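Local structure of putative uncharacterized protein (Chaetomium thermophilum, 5IJP) at residues M1-Q5 against I20-G24; A27-R31 against K147-T152; F58-E63 against L156-F160. The protein binds inositol hexakisphosphate as the SPX domain of Vtc4 and probably senses inositol polyphosphates in phosphate homeostasis. All blocks are in the same frame, centred on the assembly; numbering follows the deposited sequence.

Interactions 1 and 2 line the same inositol hexakisphosphate site and both use helix 22-30: the first brings the N-terminus of the chain against the start of that helix, the second brings its far end against the end of helix 110-151. Their centres are about 13 Å apart, and Tyr-22 OH packs 3.8 Å from Lys-147 CE where they touch. Interaction 3 is set back from the ligand, with the side chain of Phe-58 about 11 Å from it. Its centre lies about 12 Å from that of interaction 2, and Asp-149 OD1 and Leu-156 N, 2.9 Å apart in a probable hydrogen bond, join the two. Interactions 1 and 3 do not touch.

Interaction 1. Residues M1-Q5 against I20-G24. With IHP (inositol hexakisphosphate), chain C.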
loop_
_atom_site.group_PDB
_atom_site.type_symbol
_atom_site.label_atom_id
_atom_site.label_comp_id
_atom_site.label_asym_id
_atom_site.label_seq_id
_atom_site.Cartn_x
_atom_site.Cartn_y
_atom_site.Cartn_z
ATOM N N MET A 1 -14.501 15.205 6.430
ATOM C CA MET A 1 -13.416 14.252 6.656
ATOM C C MET A 1 -12.129 14.909 7.179
ATOM O O MET A 1 -12.021 16.138 7.198
ATOM C CB MET A 1 -13.145 13.419 5.389
ATOM C CG MET A 1 -13.811 12.052 5.406
ATOM S SD MET A 1 -13.157 10.906 6.655
ATOM C CE MET A 1 -11.629 10.400 5.877
ATOM N N LYS A 2 -11.159 14.078 7.615
ATOM C CA LYS A 2 -9.866 14.510 8.159
ATOM C C LYS A 2 -8.715 13.561 7.764
ATOM O O LYS A 2 -7.917 13.164 8.617
ATOM C CB LYS A 2 -9.944 14.736 9.696
ATOM C CG LYS A 2 -10.916 13.826 10.467
ATOM C CD LYS A 2 -10.353 12.441 10.784
ATOM C CE LYS A 2 -11.400 11.536 11.384
ATOM N NZ LYS A 2 -10.891 10.152 11.567
ATOM N N PHE A 3 -8.623 13.221 6.458
ATOM C CA PHE A 3 -7.603 12.313 5.923
ATOM C C PHE A 3 -6.171 12.860 6.002
ATOM O O PHE A 3 -5.247 12.083 6.257
ATOM C CB PHE A 3 -7.935 11.862 4.488
ATOM C CG PHE A 3 -7.105 10.682 4.030
ATOM C CD1 PHE A 3 -7.468 9.384 4.367
ATOM C CD2 PHE A 3 -5.945 10.874 3.288
ATOM C CE1 PHE A 3 -6.684 8.297 3.969
ATOM C CE2 PHE A 3 -5.156 9.788 2.903
ATOM C CZ PHE A 3 -5.535 8.507 3.242
ATOM N N GLY A 4 -6.003 14.166 5.774
ATOM C CA GLY A 4 -4.713 14.853 5.813
ATOM C C GLY A 4 -3.933 14.633 7.097
ATOM O O GLY A 4 -2.709 14.478 7.064
ATOM N N GLN A 5 -4.654 14.593 8.233
ATOM C CA GLN A 5 -4.103 14.354 9.566
ATOM C C GLN A 5 -4.091 12.850 9.884
ATOM O O GLN A 5 -3.204 12.396 10.608
ATOM C CB GLN A 5 -4.905 15.130 10.621
ATOM C CG GLN A 5 -4.117 15.444 11.886
ATOM C CD GLN A 5 -4.920 16.283 12.844
ATOM O OE1 GLN A 5 -5.798 15.788 13.558
ATOM N NE2 GLN A 5 -4.633 17.575 12.885
ATOM N N ILE A 20 1.587 8.626 0.226
ATOM C CA ILE A 20 1.004 9.577 -0.734
ATOM C C ILE A 20 1.282 11.011 -0.299
ATOM O O ILE A 20 1.161 11.328 0.887
ATOM C CB ILE A 20 -0.534 9.414 -0.951
ATOM C CG1 ILE A 20 -1.103 8.100 -0.383
ATOM C CG2 ILE A 20 -0.909 9.595 -2.412
ATOM C CD1 ILE A 20 -1.760 8.265 0.983
ATOM N N ASP A 21 1.607 11.885 -1.264
ATOM C CA ASP A 21 1.807 13.305 -0.993
ATOM C C ASP A 21 0.429 13.960 -1.152
ATOM O O ASP A 21 0.196 14.734 -2.084
ATOM C CB ASP A 21 2.869 13.911 -1.936
ATOM C CG ASP A 21 3.350 15.308 -1.574
ATOM O OD1 ASP A 21 3.190 15.711 -0.398
ATOM O OD2 ASP A 21 3.924 15.981 -2.455
ATOM N N TYR A 22 -0.501 13.579 -0.251
ATOM C CA TYR A 22 -1.896 14.018 -0.203
ATOM C C TYR A 22 -2.015 15.535 -0.106
ATOM O O TYR A 22 -2.817 16.122 -0.830
ATOM C CB TYR A 22 -2.637 13.325 0.953
ATOM C CG TYR A 22 -4.145 13.379 0.840
ATOM C CD1 TYR A 22 -4.842 12.429 0.100
ATOM C CD2 TYR A 22 -4.879 14.358 1.502
ATOM C CE1 TYR A 22 -6.232 12.467 0.000
ATOM C CE2 TYR A 22 -6.269 14.407 1.410
ATOM C CZ TYR A 22 -6.941 13.457 0.658
ATOM O OH TYR A 22 -8.310 13.501 0.563
ATOM N N ASP A 23 -1.202 16.164 0.765
ATOM C CA ASP A 23 -1.173 17.616 0.956
ATOM C C ASP A 23 -0.555 18.321 -0.255
ATOM O O ASP A 23 -0.975 19.428 -0.595
ATOM C CB ASP A 23 -0.423 17.978 2.251
ATOM C CG ASP A 23 -1.105 17.543 3.542
ATOM O OD1 ASP A 23 -2.090 16.773 3.470
ATOM O OD2 ASP A 23 -0.644 17.964 4.624
ATOM N N GLY A 24 0.415 17.662 -0.894
ATOM C CA GLY A 24 1.096 18.155 -2.086
ATOM C C GLY A 24 0.199 18.159 -3.309
ATOM O O GLY A 24 0.213 19.121 -4.082
HETATM C C1 IHP C . -10.977 19.784 2.779
HETATM C C2 IHP C . -11.436 18.753 3.800
HETATM C C3 IHP C . -10.268 18.163 4.579
HETATM C C4 IHP C . -9.405 19.252 5.204
HETATM C C5 IHP C . -8.945 20.277 4.177
HETATM C C6 IHP C . -10.127 20.871 3.423
HETATM O O11 IHP C . -12.151 20.405 2.215
HETATM P P1 IHP C . -12.506 20.780 0.673
HETATM O O21 IHP C . -13.962 21.083 0.539
HETATM O O31 IHP C . -11.617 21.974 0.318
HETATM O O41 IHP C . -12.069 19.582 -0.177
HETATM O O12 IHP C . -12.099 17.682 3.095
HETATM P P2 IHP C . -13.644 17.186 3.302
HETATM O O22 IHP C . -14.474 17.970 2.283
HETATM O O32 IHP C . -14.104 17.400 4.710
HETATM O O42 IHP C . -13.666 15.710 2.893
HETATM O O13 IHP C . -9.458 17.368 3.687
HETATM P P3 IHP C . -9.236 15.772 3.623
HETATM O O23 IHP C . -7.873 15.435 4.113
HETATM O O33 IHP C . -10.344 15.114 4.452
HETATM O O43 IHP C . -9.454 15.386 2.163
HETATM O O14 IHP C . -8.238 18.632 5.784
HETATM P P4 IHP C . -8.045 18.209 7.372
HETATM O O24 IHP C . -7.262 16.893 7.359
HETATM O O34 IHP C . -7.334 19.294 8.111
HETATM O O44 IHP C . -9.439 17.919 7.945
HETATM O O15 IHP C . -8.277 21.346 4.880
HETATM P P5 IHP C . -6.754 21.834 4.897
HETATM O O25 IHP C . -6.135 21.434 3.551
HETATM O O35 IHP C . -6.062 21.024 5.998
HETATM O O45 IHP C . -6.693 23.305 5.143
HETATM O O16 IHP C . -9.611 21.713 2.371
HETATM P P6 IHP C . -9.167 23.248 2.290
HETATM O O26 IHP C . -9.303 23.836 3.703
HETATM O O36 IHP C . -9.999 23.971 1.282
HETATM O O46 IHP C . -7.680 23.234 1.925
#
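The Phe-3 ring presents its edge to the face of Tyr-22, with CD2 of Phe-3 standing over the centre of the tyrosine ring, 3.6 Å above its plane. The ring planes meet at 53° and the centroids are 4.8 Å apart, a tilted edge-to-face pair. Beyond it, Ile-20 CD1 reaches the edge of Phe-3, 4.2 Å from CE2. With CG of Tyr-22 trans to its own backbone N (chi1 -162°), the phenol runs out from the start of helix 22-30 toward the ligand, where Tyr-22 OH donates to IHP O43 at 2.7 Å, the oxygen lying in the ring plane. Helices 3-9 and 22-30 form the N-terminal helical hairpin of the SPX domain, and its pocket clamps this phosphate between them. Gly-4 N donates to IHP O23 at 2.8 Å. Phe-3 N donates to IHP O33 at 3.3 Å. Each of the three terminal oxygens thus has its own donor, two of them backbone amides at the start of helix 3-9, where the helix dipole would probably add to the pull on the phosphate. A leucine in place of Tyr-22 would probably leave O43 without its hydroxyl donor and Phe-3 without a flat face to lean on. Met-1 N, the chain terminus, bonds IHP O32 of a second phosphate at 2.8 Å.

Interaction 2. Residues A27-R31 against K147-T152. With IHP (inositol hexakisphosphate), chain C.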
loop_
_atom_site.group_PDB
_atom_site.type_symbol
_atom_site.label_atom_id
_atom_site.label_comp_id
_atom_site.label_asym_id
_atom_site.label_seq_id
_atom_site.Cartn_x
_atom_site.Cartn_y
_atom_site.Cartn_z
ATOM N N ALA A 27 -2.687 20.805 -2.844
ATOM C CA ALA A 27 -2.161 22.142 -3.123
ATOM C C ALA A 27 -2.055 22.391 -4.630
ATOM O O ALA A 27 -2.236 23.526 -5.075
ATOM C CB ALA A 27 -0.800 22.313 -2.467
ATOM N N ASP A 28 -1.774 21.325 -5.410
ATOM C CA ASP A 28 -1.655 21.352 -6.870
ATOM C C ASP A 28 -3.006 21.645 -7.538
ATOM O O ASP A 28 -3.038 22.267 -8.602
ATOM C CB ASP A 28 -1.075 20.023 -7.383
ATOM C CG ASP A 28 -0.586 20.080 -8.814
ATOM O OD1 ASP A 28 0.554 20.544 -9.033
ATOM O OD2 ASP A 28 -1.337 19.651 -9.716
ATOM N N LEU A 29 -4.114 21.203 -6.903
ATOM C CA LEU A 29 -5.489 21.407 -7.374
ATOM C C LEU A 29 -5.920 22.870 -7.257
ATOM O O LEU A 29 -6.777 23.320 -8.020
ATOM C CB LEU A 29 -6.469 20.512 -6.594
ATOM C CG LEU A 29 -6.375 19.004 -6.837
ATOM C CD1 LEU A 29 -7.105 18.234 -5.755
ATOM C CD2 LEU A 29 -6.919 18.631 -8.198
ATOM N N LYS A 30 -5.332 23.600 -6.293
ATOM C CA LYS A 30 -5.604 25.016 -6.036
ATOM C C LYS A 30 -4.798 25.912 -6.989
ATOM O O LYS A 30 -5.135 27.088 -7.152
ATOM C CB LYS A 30 -5.280 25.372 -4.567
ATOM C CG LYS A 30 -6.002 24.525 -3.513
ATOM C CD LYS A 30 -7.386 25.062 -3.159
ATOM C CE LYS A 30 -8.084 24.179 -2.155
ATOM N NZ LYS A 30 -9.445 24.682 -1.835
ATOM N N ARG A 31 -3.740 25.355 -7.618
ATOM C CA ARG A 31 -2.849 26.065 -8.539
ATOM C C ARG A 31 -3.326 26.023 -10.005
ATOM O O ARG A 31 -2.611 25.533 -10.885
ATOM C CB ARG A 31 -1.398 25.564 -8.393
ATOM C CG ARG A 31 -0.694 26.067 -7.137
ATOM C CD ARG A 31 0.718 25.521 -7.011
ATOM N NE ARG A 31 0.735 24.135 -6.537
ATOM C CZ ARG A 31 1.839 23.451 -6.250
ATOM N NH1 ARG A 31 3.033 24.017 -6.380
ATOM N NH2 ARG A 31 1.757 22.197 -5.825
ATOM N N LYS A 147 -11.621 14.241 -5.173
ATOM C CA LYS A 147 -11.429 15.652 -4.820
ATOM C C LYS A 147 -11.161 16.459 -6.096
ATOM O O LYS A 147 -11.650 17.581 -6.219
ATOM C CB LYS A 147 -10.262 15.806 -3.829
ATOM C CG LYS A 147 -10.208 17.162 -3.124
ATOM C CD LYS A 147 -8.921 17.338 -2.317
ATOM C CE LYS A 147 -9.047 16.927 -0.866
ATOM N NZ LYS A 147 -9.783 17.940 -0.061
ATOM N N HIS A 148 -10.396 15.870 -7.045
ATOM C CA HIS A 148 -10.061 16.451 -8.349
ATOM C C HIS A 148 -11.333 16.606 -9.193
ATOM O O HIS A 148 -11.557 17.672 -9.765
ATOM C CB HIS A 148 -9.014 15.573 -9.070
ATOM C CG HIS A 148 -8.772 15.942 -10.503
ATOM N ND1 HIS A 148 -9.471 15.335 -11.530
ATOM C CD2 HIS A 148 -7.910 16.838 -11.034
ATOM C CE1 HIS A 148 -9.023 15.890 -12.644
ATOM N NE2 HIS A 148 -8.078 16.794 -12.395
ATOM N N ASP A 149 -12.172 15.550 -9.237
ATOM C CA ASP A 149 -13.439 15.510 -9.975
ATOM C C ASP A 149 -14.482 16.488 -9.419
ATOM O O ASP A 149 -15.330 16.964 -10.175
ATOM C CB ASP A 149 -14.000 14.076 -9.994
ATOM C CG ASP A 149 -13.145 13.041 -10.714
ATOM O OD1 ASP A 149 -11.972 13.349 -11.033
ATOM O OD2 ASP A 149 -13.649 11.925 -10.958
ATOM N N LYS A 150 -14.412 16.785 -8.105
ATOM C CA LYS A 150 -15.327 17.698 -7.414
ATOM C C LYS A 150 -14.895 19.166 -7.494
ATOM O O LYS A 150 -15.755 20.035 -7.634
ATOM C CB LYS A 150 -15.521 17.272 -5.950
ATOM C CG LYS A 150 -16.532 16.140 -5.764
ATOM C CD LYS A 150 -16.559 15.602 -4.328
ATOM C CE LYS A 150 -17.448 16.384 -3.383
ATOM N NZ LYS A 150 -18.892 16.144 -3.642
ATOM N N MET A 151 -13.578 19.444 -7.394
ATOM C CA MET A 151 -13.030 20.806 -7.427
ATOM C C MET A 151 -12.911 21.388 -8.836
ATOM O O MET A 151 -13.375 22.504 -9.074
ATOM C CB MET A 151 -11.660 20.869 -6.728
ATOM C CG MET A 151 -11.734 20.886 -5.222
ATOM S SD MET A 151 -10.085 21.084 -4.506
ATOM C CE MET A 151 -10.494 21.156 -2.789
ATOM N N THR A 152 -12.263 20.647 -9.754
ATOM C CA THR A 152 -11.989 21.084 -11.126
ATOM C C THR A 152 -13.173 20.919 -12.081
ATOM O O THR A 152 -13.429 21.808 -12.896
ATOM C CB THR A 152 -10.726 20.387 -11.682
ATOM O OG1 THR A 152 -11.036 19.040 -12.046
ATOM C CG2 THR A 152 -9.549 20.414 -10.707
HETATM C C1 IHP C . -10.977 19.784 2.779
HETATM C C2 IHP C . -11.436 18.753 3.800
HETATM C C3 IHP C . -10.268 18.163 4.579
HETATM C C4 IHP C . -9.405 19.252 5.204
HETATM C C5 IHP C . -8.945 20.277 4.177
HETATM C C6 IHP C . -10.127 20.871 3.423
HETATM O O11 IHP C . -12.151 20.405 2.215
HETATM P P1 IHP C . -12.506 20.780 0.673
HETATM O O21 IHP C . -13.962 21.083 0.539
HETATM O O31 IHP C . -11.617 21.974 0.318
HETATM O O41 IHP C . -12.069 19.582 -0.177
HETATM O O12 IHP C . -12.099 17.682 3.095
HETATM P P2 IHP C . -13.644 17.186 3.302
HETATM O O22 IHP C . -14.474 17.970 2.283
HETATM O O32 IHP C . -14.104 17.400 4.710
HETATM O O42 IHP C . -13.666 15.710 2.893
HETATM O O13 IHP C . -9.458 17.368 3.687
HETATM P P3 IHP C . -9.236 15.772 3.623
HETATM O O23 IHP C . -7.873 15.435 4.113
HETATM O O33 IHP C . -10.344 15.114 4.452
HETATM O O43 IHP C . -9.454 15.386 2.163
HETATM O O14 IHP C . -8.238 18.632 5.784
HETATM P P4 IHP C . -8.045 18.209 7.372
HETATM O O24 IHP C . -7.262 16.893 7.359
HETATM O O34 IHP C . -7.334 19.294 8.111
HETATM O O44 IHP C . -9.439 17.919 7.945
HETATM O O15 IHP C . -8.277 21.346 4.880
HETATM P P5 IHP C . -6.754 21.834 4.897
HETATM O O25 IHP C . -6.135 21.434 3.551
HETATM O O35 IHP C . -6.062 21.024 5.998
HETATM O O45 IHP C . -6.693 23.305 5.143
HETATM O O16 IHP C . -9.611 21.713 2.371
HETATM P P6 IHP C . -9.167 23.248 2.290
HETATM O O26 IHP C . -9.303 23.836 3.703
HETATM O O36 IHP C . -9.999 23.971 1.282
HETATM O O46 IHP C . -7.680 23.234 1.925
#
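The backbones of 27-31 and 147-152 come nearest at Leu-29 and His-148, whose CA atoms are 6.8 Å apart, near the ends of helices 22-30 and 110-151. Leu-29 fills the gap between them. Its CD2 comes up to the edge of the His-148 ring, 3.5 Å from CD2 of the histidine and near the ring plane, and also touches the methyl CG2 of Thr-152. The other branch, CD1, lies 4.0 Å from CD of Lys-147, while CB of Leu-29 rests against the sulfur of Met-151. The histidine is fixed from several sides. Its ND1 donates to Asp-149 OD1 at 3.2 Å in an almost straight bond (168°), the acceptor lying in the ring plane; NE2 is bonded to Glu-55, and the ring of Phe-58 packs nearly parallel to it. Thr-152 OG1 sits over the centre of one face and donates to the carbonyl oxygen of His-148, which takes Thr-152 N from the opposite face of its plane. Toward the ligand, the Lys-147 chain runs out straight and then bends at its last two torsions, which turns NZ onto IHP O41 at 2.8 Å, with a weak second bond to IHP O43. Lys-30 heads away from the other helix at CB, yet its chain bends back at chi2 and carries NZ to IHP O36, 3.2 Å away, past the CE methyl of Met-151. The two ammonium groups, 7.0 Å apart from Lys-30 NZ to Lys-147 NZ, serve different phosphates of the one ligand, whose negative charge probably offsets their like charges. With a carboxylate at each ring nitrogen, His-148 is likely to be biased toward its protonated form.

Interaction 3. Residues F58-E63 against L156-F160; sequences FVSKLE and LKPVF
Leu-156, the residue just before helix 157-165, aims its side chain at helix 52-97 and meets it with both branches. CB leaves the backbone in that direction without itself touching the other segment, and CG comes next, 4.4 Å from CG2 of Val-59. There the chain forks. CD1 carries straight on, opposite CA across the CB-CG bond (chi2 -179°), and its reach takes it into the crevice between Phe-58, Val-59 and Leu-62: it lies in the plane of the phenylalanine ring, at its edge, 3.8 Å from CD2 of Phe-58, and looser, 4.4 Å, from CD2 of Leu-62. CD2 of Leu-156 branches off instead onto CG2 of Val-59, also at 3.8 Å, so that one valine methyl is touched by both ends of the leucine.

One turn further on, Phe-160 takes over. Its ring lies against Leu-62, whose CD2 stands over one face in a CH-pi contact, 3.9 Å from the ring centroid and 19° off the normal, displaced toward the rim beside CE2 and CZ. The same ring is bordered at its edge, near its plane, by CG1 of Val-59 and by CG of Glu-63, which comes to 4.1 Å from CZ; the aliphatic part of the glutamate does the touching. Across the two segments the touching atoms are all carbons: methyls against methyls, and methyl or methylene groups against ring edges and one ring face.

These contacts hold the start of helix 157-165 against the early turns of the long helix 52-97. Helix 110-151 fills in beside them, with Ile-144 against Leu-62 and Ile-145 against Phe-160, and helix 22-30 also reaches Phe-58 and Leu-62, through Leu-25.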
loop_
_atom_site.group_PDB
_atom_site.type_symbol
_atom_site.label_atom_id
_atom_site.label_comp_id
_atom_site.label_asym_id
_atom_site.label_seq_id
_atom_site.Cartn_x
_atom_site.Cartn_y
_atom_site.Cartn_z
ATOM N N PHE A 58 -1.045 17.638 -13.137
ATOM C CA PHE A 58 -1.618 16.864 -12.034
ATOM C C PHE A 58 -1.497 15.355 -12.250
ATOM O O PHE A 58 -1.111 14.653 -11.317
ATOM C CB PHE A 58 -3.076 17.276 -11.748
ATOM C CG PHE A 58 -3.694 16.622 -10.532
ATOM C CD1 PHE A 58 -3.359 17.042 -9.249
ATOM C CD2 PHE A 58 -4.624 15.600 -10.669
ATOM C CE1 PHE A 58 -3.930 16.435 -8.125
ATOM C CE2 PHE A 58 -5.199 14.998 -9.544
ATOM C CZ PHE A 58 -4.849 15.422 -8.281
ATOM N N VAL A 59 -1.815 14.865 -13.472
ATOM C CA VAL A 59 -1.738 13.442 -13.841
ATOM C C VAL A 59 -0.298 12.929 -13.697
ATOM O O VAL A 59 -0.095 11.870 -13.100
ATOM C CB VAL A 59 -2.359 13.143 -15.237
ATOM C CG1 VAL A 59 -2.146 11.689 -15.656
ATOM C CG2 VAL A 59 -3.846 13.479 -15.255
ATOM N N SER A 60 0.692 13.708 -14.188
ATOM C CA SER A 60 2.121 13.390 -14.095
ATOM C C SER A 60 2.579 13.303 -12.633
ATOM O O SER A 60 3.339 12.399 -12.289
ATOM C CB SER A 60 2.953 14.421 -14.852
ATOM O OG SER A 60 2.657 14.394 -16.238
ATOM N N LYS A 61 2.086 14.224 -11.777
ATOM C CA LYS A 61 2.388 14.265 -10.344
ATOM C C LYS A 61 1.711 13.105 -9.605
ATOM O O LYS A 61 2.294 12.560 -8.667
ATOM C CB LYS A 61 1.962 15.611 -9.741
ATOM N N LEU A 62 0.489 12.731 -10.035
ATOM C CA LEU A 62 -0.297 11.636 -9.460
ATOM C C LEU A 62 0.301 10.272 -9.826
ATOM O O LEU A 62 0.337 9.380 -8.976
ATOM C CB LEU A 62 -1.766 11.736 -9.916
ATOM C CG LEU A 62 -2.789 10.815 -9.242
ATOM C CD1 LEU A 62 -3.113 11.279 -7.827
ATOM C CD2 LEU A 62 -4.063 10.748 -10.056
ATOM N N GLU A 63 0.762 10.115 -11.087
ATOM C CA GLU A 63 1.383 8.886 -11.589
ATOM C C GLU A 63 2.733 8.646 -10.914
ATOM O O GLU A 63 3.050 7.500 -10.599
ATOM C CB GLU A 63 1.533 8.916 -13.118
ATOM C CG GLU A 63 0.233 8.650 -13.862
ATOM C CD GLU A 63 0.276 8.795 -15.372
ATOM O OE1 GLU A 63 1.060 9.630 -15.879
ATOM O OE2 GLU A 63 -0.511 8.096 -16.050
ATOM N N LEU A 156 -11.211 12.148 -13.552
ATOM C CA LEU A 156 -10.037 11.275 -13.641
ATOM C C LEU A 156 -10.340 9.833 -13.224
ATOM O O LEU A 156 -9.553 8.931 -13.520
ATOM C CB LEU A 156 -8.852 11.828 -12.829
ATOM C CG LEU A 156 -7.806 12.646 -13.590
ATOM C CD1 LEU A 156 -6.697 13.100 -12.662
ATOM C CD2 LEU A 156 -7.207 11.866 -14.757
ATOM N N LYS A 157 -11.488 9.623 -12.555
ATOM C CA LYS A 157 -11.960 8.332 -12.056
ATOM C C LYS A 157 -12.154 7.236 -13.139
ATOM O O LYS A 157 -11.767 6.108 -12.837
ATOM C CB LYS A 157 -13.244 8.506 -11.225
ATOM C CG LYS A 157 -13.448 7.423 -10.165
ATOM C CD LYS A 157 -14.574 7.762 -9.179
ATOM C CE LYS A 157 -14.132 8.618 -8.009
ATOM N NZ LYS A 157 -13.275 7.866 -7.051
ATOM N N PRO A 158 -12.706 7.489 -14.367
ATOM C CA PRO A 158 -12.906 6.382 -15.329
ATOM C C PRO A 158 -11.711 5.458 -15.604
ATOM O O PRO A 158 -11.920 4.246 -15.675
ATOM C CB PRO A 158 -13.351 7.099 -16.603
ATOM C CG PRO A 158 -14.036 8.308 -16.118
ATOM C CD PRO A 158 -13.260 8.750 -14.910
ATOM N N VAL A 159 -10.483 5.998 -15.751
ATOM C CA VAL A 159 -9.315 5.145 -16.025
ATOM C C VAL A 159 -8.496 4.846 -14.756
ATOM O O VAL A 159 -7.829 3.812 -14.704
ATOM C CB VAL A 159 -8.406 5.625 -17.194
ATOM C CG1 VAL A 159 -9.182 5.732 -18.504
ATOM C CG2 VAL A 159 -7.676 6.929 -16.871
ATOM N N PHE A 160 -8.541 5.736 -13.749
ATOM C CA PHE A 160 -7.780 5.551 -12.515
ATOM C C PHE A 160 -8.415 4.550 -11.535
ATOM O O PHE A 160 -7.715 4.087 -10.631
ATOM C CB PHE A 160 -7.478 6.893 -11.834
ATOM C CG PHE A 160 -6.192 7.526 -12.310
ATOM C CD1 PHE A 160 -6.199 8.485 -13.316
ATOM C CD2 PHE A 160 -4.968 7.150 -11.765
ATOM C CE1 PHE A 160 -5.006 9.061 -13.765
ATOM C CE2 PHE A 160 -3.775 7.725 -12.216
ATOM C CZ PHE A 160 -3.803 8.678 -13.211
#